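Local coordinates for protein R.Ecl18kI (Enterobacter cloacae, PDB 2GB7) that recognises the double-stranded DNA sequence 5'-CCNGG-3', flipping nucleotides out of the helix, and cleaves it as a type II restriction endonuclease, at residues F[43-46]-F[51-54]; F[233-238]-F[243-248]. The protein carries 1 engineered substitution. All coordinates share one frame; numbering follows the deposited sequence.

Contact 1 (43-46 with 51-54) is aromatic and largely buried, made between two successive helices near the start of the chain. Contact 2 (233-238 with 243-248) lies nearer the surface, where a short helix packs against strand 245-247, one of the two edge strands of the sheet within this chain. The first relies on rings meeting edge to face, while the second relies on one lysine whose ammonium group bonds the strand backbone and whose methylenes pack on small apolar branches. The two hold different elements but touch directly: Ile53 CD1 of contact 1 packs 3.5 Å from Phe248 CD2 of contact 2, joining helix 49-77 to the start of helix 248-259.

Contact 1 of 2, residues F[43-46]-F[51-54]; sequences DYFL and EYII
Phe45 and Tyr52, on the short helix 42-47 and the long helix 49-77 that follows it, bring the two backbones closest, with their CA atoms 7.4 Å apart. Their rings form a T-shaped pair: the edge of Phe45 is directed at the face of Tyr52, the planes lie at 72° and the centroids are 5.5 Å apart. Phe45 CE1 does the touching, sitting 3.9 Å from Tyr52 CD1 and nearly as close to Tyr52 CE1, so it sits over one face of the tyrosine ring. Tyr44 reaches across by a different route. With CG anti to the backbone N (chi1 170°), its ring is carried out so that its far end nears helix 49-77, and OH stands 3.7 Å from Tyr52 CB, the two side chains crossing at about a right angle. Within its own helix Tyr44 also lies against Phe45, placing CD2 3.7 Å above the centre of that ring; Phe45 thus has a neighbour on one face as well as at its edge. Tyr52 is buried, and its hydroxyl is satisfied by a hydrogen bond to the carbonyl O of Ile127 on helix 102-134. Leu131 of that helix touches both Phe45 and Tyr52, and Phe32 of helix 24-34 does the same. The contact, its nearest atom about 7 Å from the bound DNA, joins two consecutive helices in a mixed aromatic and aliphatic core with helices 24-34 and 102-134.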
# COMPACT_ATOMS: atom_id res chain seq x y z
N ASP F 43 16.01 21.43 -24.01
CA ASP F 43 15.18 22.57 -23.61
C ASP F 43 13.70 22.21 -23.55
O ASP F 43 12.98 22.70 -22.67
CB ASP F 43 15.39 23.77 -24.55
CG ASP F 43 16.66 24.53 -24.24
OD1 ASP F 43 17.33 24.27 -23.21
OD2 ASP F 43 17.01 25.41 -25.06
N TYR F 44 13.25 21.36 -24.47
CA TYR F 44 11.86 20.91 -24.44
C TYR F 44 11.47 20.29 -23.10
O TYR F 44 10.43 20.61 -22.53
CB TYR F 44 11.52 19.92 -25.58
CG TYR F 44 10.16 19.30 -25.35
CD1 TYR F 44 8.98 19.99 -25.65
CD2 TYR F 44 10.05 18.06 -24.73
CE1 TYR F 44 7.72 19.42 -25.36
CE2 TYR F 44 8.82 17.49 -24.45
CZ TYR F 44 7.67 18.16 -24.76
OH TYR F 44 6.48 17.53 -24.44
N PHE F 45 12.30 19.39 -22.61
CA PHE F 45 12.02 18.67 -21.38
C PHE F 45 12.17 19.59 -20.17
O PHE F 45 11.45 19.46 -19.19
CB PHE F 45 12.95 17.47 -21.28
CG PHE F 45 12.67 16.45 -22.34
CD1 PHE F 45 11.66 15.49 -22.14
CD2 PHE F 45 13.38 16.44 -23.53
CE1 PHE F 45 11.38 14.55 -23.13
CE2 PHE F 45 13.11 15.47 -24.53
CZ PHE F 45 12.10 14.54 -24.33
N LEU F 46 13.13 20.50 -20.26
CA LEU F 46 13.40 21.42 -19.18
C LEU F 46 12.20 22.31 -19.00
O LEU F 46 11.81 22.62 -17.87
CB LEU F 46 14.65 22.25 -19.54
CG LEU F 46 15.22 23.25 -18.55
CD1 LEU F 46 15.38 22.60 -17.17
CD2 LEU F 46 16.57 23.72 -19.09
N GLU F 51 3.61 18.85 -18.93
CA GLU F 51 2.89 18.48 -20.14
C GLU F 51 3.34 17.13 -20.67
O GLU F 51 2.50 16.33 -21.07
CB GLU F 51 3.08 19.56 -21.20
CG GLU F 51 2.41 20.89 -20.84
CD GLU F 51 3.22 21.71 -19.85
OE1 GLU F 51 4.35 21.30 -19.47
OE2 GLU F 51 2.75 22.80 -19.45
N TYR F 52 4.65 16.91 -20.69
CA TYR F 52 5.22 15.67 -21.15
C TYR F 52 4.70 14.50 -20.29
O TYR F 52 4.23 13.48 -20.81
CB TYR F 52 6.74 15.76 -21.17
CG TYR F 52 7.41 14.44 -21.02
CD1 TYR F 52 7.68 13.62 -22.13
CD2 TYR F 52 7.76 13.98 -19.75
CE1 TYR F 52 8.28 12.37 -21.96
CE2 TYR F 52 8.33 12.74 -19.58
CZ TYR F 52 8.61 11.97 -20.68
OH TYR F 52 9.16 10.72 -20.50
N ILE F 53 4.74 14.68 -18.97
CA ILE F 53 4.31 13.62 -18.06
C ILE F 53 2.84 13.23 -18.27
O ILE F 53 2.52 12.05 -18.40
CB ILE F 53 4.53 14.06 -16.60
CG1 ILE F 53 6.03 14.08 -16.31
CG2 ILE F 53 3.80 13.12 -15.62
CD1 ILE F 53 6.41 14.87 -15.05
N ILE F 54 1.96 14.23 -18.37
CA ILE F 54 0.53 13.96 -18.57
C ILE F 54 0.26 13.30 -19.92
O ILE F 54 -0.54 12.35 -19.98
CB ILE F 54 -0.32 15.27 -18.42
CG1 ILE F 54 -0.19 15.84 -16.99
CG2 ILE F 54 -1.83 15.04 -18.77
CD1 ILE F 54 -0.81 14.95 -15.92

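Contact 2 of 2, residues F[233-238]-F[243-248]; sequences ENKNFK and NRVLTF
Lys235 reaches from helix 232-238 to strand 245-247 and carries both the polar and the apolar parts of the contact. Its ammonium group donates a hydrogen bond to the backbone carbonyl of Val245, NZ to O 2.6 Å, with a C=O...N angle of 164° that brings the donor nearly head-on to the oxygen. The same nitrogen also bonds to the carbonyl O of Asn242, just before the strand segment. Apolar packing follows the lysine's methylenes. CG lies 4.0 Å from Val245 CG1, the two side chains running past each other in opposite directions, while CB meets Thr247 CG2 at 3.9 Å and CD approaches that same methyl. With chi1 at 61°, Thr247 OG1 sits between its backbone N and carbonyl carbon, and CG2 is turned beside the N; the methyl meets the lysine as the hydroxyl N-caps helix 248-259. The contact closes the beta-alpha-beta unit of strand 226-230, helix 232-238 and strand 245-247, in an enzyme of the PDDEXK nuclease clan. Two carbonyl oxygens gripped by one ammonium tie the helix to the turn and strand after it, and their partial negative charge probably helps stabilise the lysine's positive charge.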
# COMPACT_ATOMS: atom_id res chain seq x y z
N GLU F 233 -0.68 21.84 -13.29
CA GLU F 233 -2.12 21.84 -13.13
C GLU F 233 -2.52 21.53 -11.70
O GLU F 233 -3.33 22.23 -11.12
CB GLU F 233 -2.77 20.84 -14.08
CG GLU F 233 -4.29 20.93 -14.08
N ASN F 234 -1.93 20.50 -11.13
CA ASN F 234 -2.25 20.13 -9.77
C ASN F 234 -1.84 21.19 -8.77
O ASN F 234 -2.59 21.49 -7.84
CB ASN F 234 -1.57 18.81 -9.43
CG ASN F 234 -2.18 18.14 -8.22
OD1 ASN F 234 -3.37 18.31 -7.91
ND2 ASN F 234 -1.35 17.36 -7.51
N LYS F 235 -0.66 21.77 -8.95
CA LYS F 235 -0.24 22.83 -8.05
C LYS F 235 -1.22 23.99 -8.08
O LYS F 235 -1.66 24.45 -7.04
CB LYS F 235 1.18 23.36 -8.31
CG LYS F 235 1.64 24.12 -7.04
CD LYS F 235 2.76 25.09 -7.17
CE LYS F 235 2.73 25.96 -5.93
NZ LYS F 235 4.05 26.30 -5.41
N ASN F 236 -1.57 24.44 -9.27
CA ASN F 236 -2.37 25.64 -9.37
C ASN F 236 -3.81 25.46 -8.95
O ASN F 236 -4.44 26.39 -8.47
CB ASN F 236 -2.18 26.28 -10.74
CG ASN F 236 -0.76 26.86 -10.90
OD1 ASN F 236 -0.07 27.12 -9.90
ND2 ASN F 236 -0.31 27.01 -12.13
N PHE F 237 -4.30 24.24 -9.07
CA PHE F 237 -5.67 23.95 -8.71
C PHE F 237 -5.82 23.78 -7.20
O PHE F 237 -6.77 24.27 -6.60
CB PHE F 237 -6.15 22.68 -9.39
CG PHE F 237 -7.57 22.34 -9.08
CD1 PHE F 237 -8.61 23.16 -9.51
CD2 PHE F 237 -7.88 21.20 -8.35
CE1 PHE F 237 -9.93 22.85 -9.23
CE2 PHE F 237 -9.21 20.88 -8.05
CZ PHE F 237 -10.23 21.71 -8.50
N LYS F 238 -4.86 23.09 -6.59
CA LYS F 238 -5.01 22.67 -5.21
C LYS F 238 -4.00 23.25 -4.20
O LYS F 238 -4.29 23.28 -3.00
CB LYS F 238 -4.99 21.14 -5.15
CG LYS F 238 -6.30 20.49 -5.61
CD LYS F 238 -7.36 20.53 -4.52
CE LYS F 238 -8.65 19.88 -4.98
NZ LYS F 238 -8.40 18.58 -5.70
N ASN F 243 4.16 27.63 -1.15
CA ASN F 243 5.54 27.59 -1.61
C ASN F 243 6.26 26.33 -1.21
O ASN F 243 7.41 26.12 -1.61
CB ASN F 243 6.33 28.87 -1.20
CG ASN F 243 6.77 28.88 0.27
OD1 ASN F 243 6.70 27.89 0.99
ND2 ASN F 243 7.24 30.06 0.71
N ARG F 244 5.58 25.46 -0.46
CA ARG F 244 6.19 24.17 -0.10
C ARG F 244 5.93 23.07 -1.12
O ARG F 244 6.53 22.01 -1.03
CB ARG F 244 5.73 23.72 1.29
CG ARG F 244 6.14 24.69 2.36
CD ARG F 244 5.69 24.22 3.71
NE ARG F 244 6.21 25.14 4.71
CZ ARG F 244 6.16 24.93 6.01
NH1 ARG F 244 5.60 23.83 6.51
NH2 ARG F 244 6.69 25.84 6.82
N VAL F 245 5.04 23.32 -2.06
CA VAL F 245 4.73 22.35 -3.10
C VAL F 245 5.34 22.88 -4.39
O VAL F 245 5.14 24.07 -4.73
CB VAL F 245 3.18 22.18 -3.23
CG1 VAL F 245 2.85 21.32 -4.44
CG2 VAL F 245 2.58 21.55 -1.93
N LEU F 246 6.11 22.04 -5.06
CA LEU F 246 6.85 22.47 -6.27
C LEU F 246 6.22 21.82 -7.48
O LEU F 246 5.49 20.84 -7.36
CB LEU F 246 8.31 22.02 -6.21
CG LEU F 246 9.27 22.73 -5.24
CD1 LEU F 246 10.70 22.16 -5.43
CD2 LEU F 246 9.26 24.22 -5.37
N THR F 247 6.50 22.38 -8.65
CA THR F 247 6.10 21.76 -9.91
C THR F 247 7.27 21.00 -10.51
O THR F 247 8.40 21.25 -10.15
CB THR F 247 5.68 22.81 -10.93
OG1 THR F 247 6.81 23.67 -11.20
CG2 THR F 247 4.51 23.60 -10.40
N PHE F 248 7.00 20.08 -11.44
CA PHE F 248 8.10 19.44 -12.18
C PHE F 248 9.00 20.47 -12.85
O PHE F 248 10.19 20.25 -12.98
CB PHE F 248 7.56 18.46 -13.20
CG PHE F 248 6.94 17.27 -12.56
CD1 PHE F 248 7.75 16.33 -11.95
CD2 PHE F 248 5.57 17.11 -12.52
CE1 PHE F 248 7.14 15.18 -11.33
CE2 PHE F 248 4.98 16.01 -11.90
CZ PHE F 248 5.77 15.06 -11.30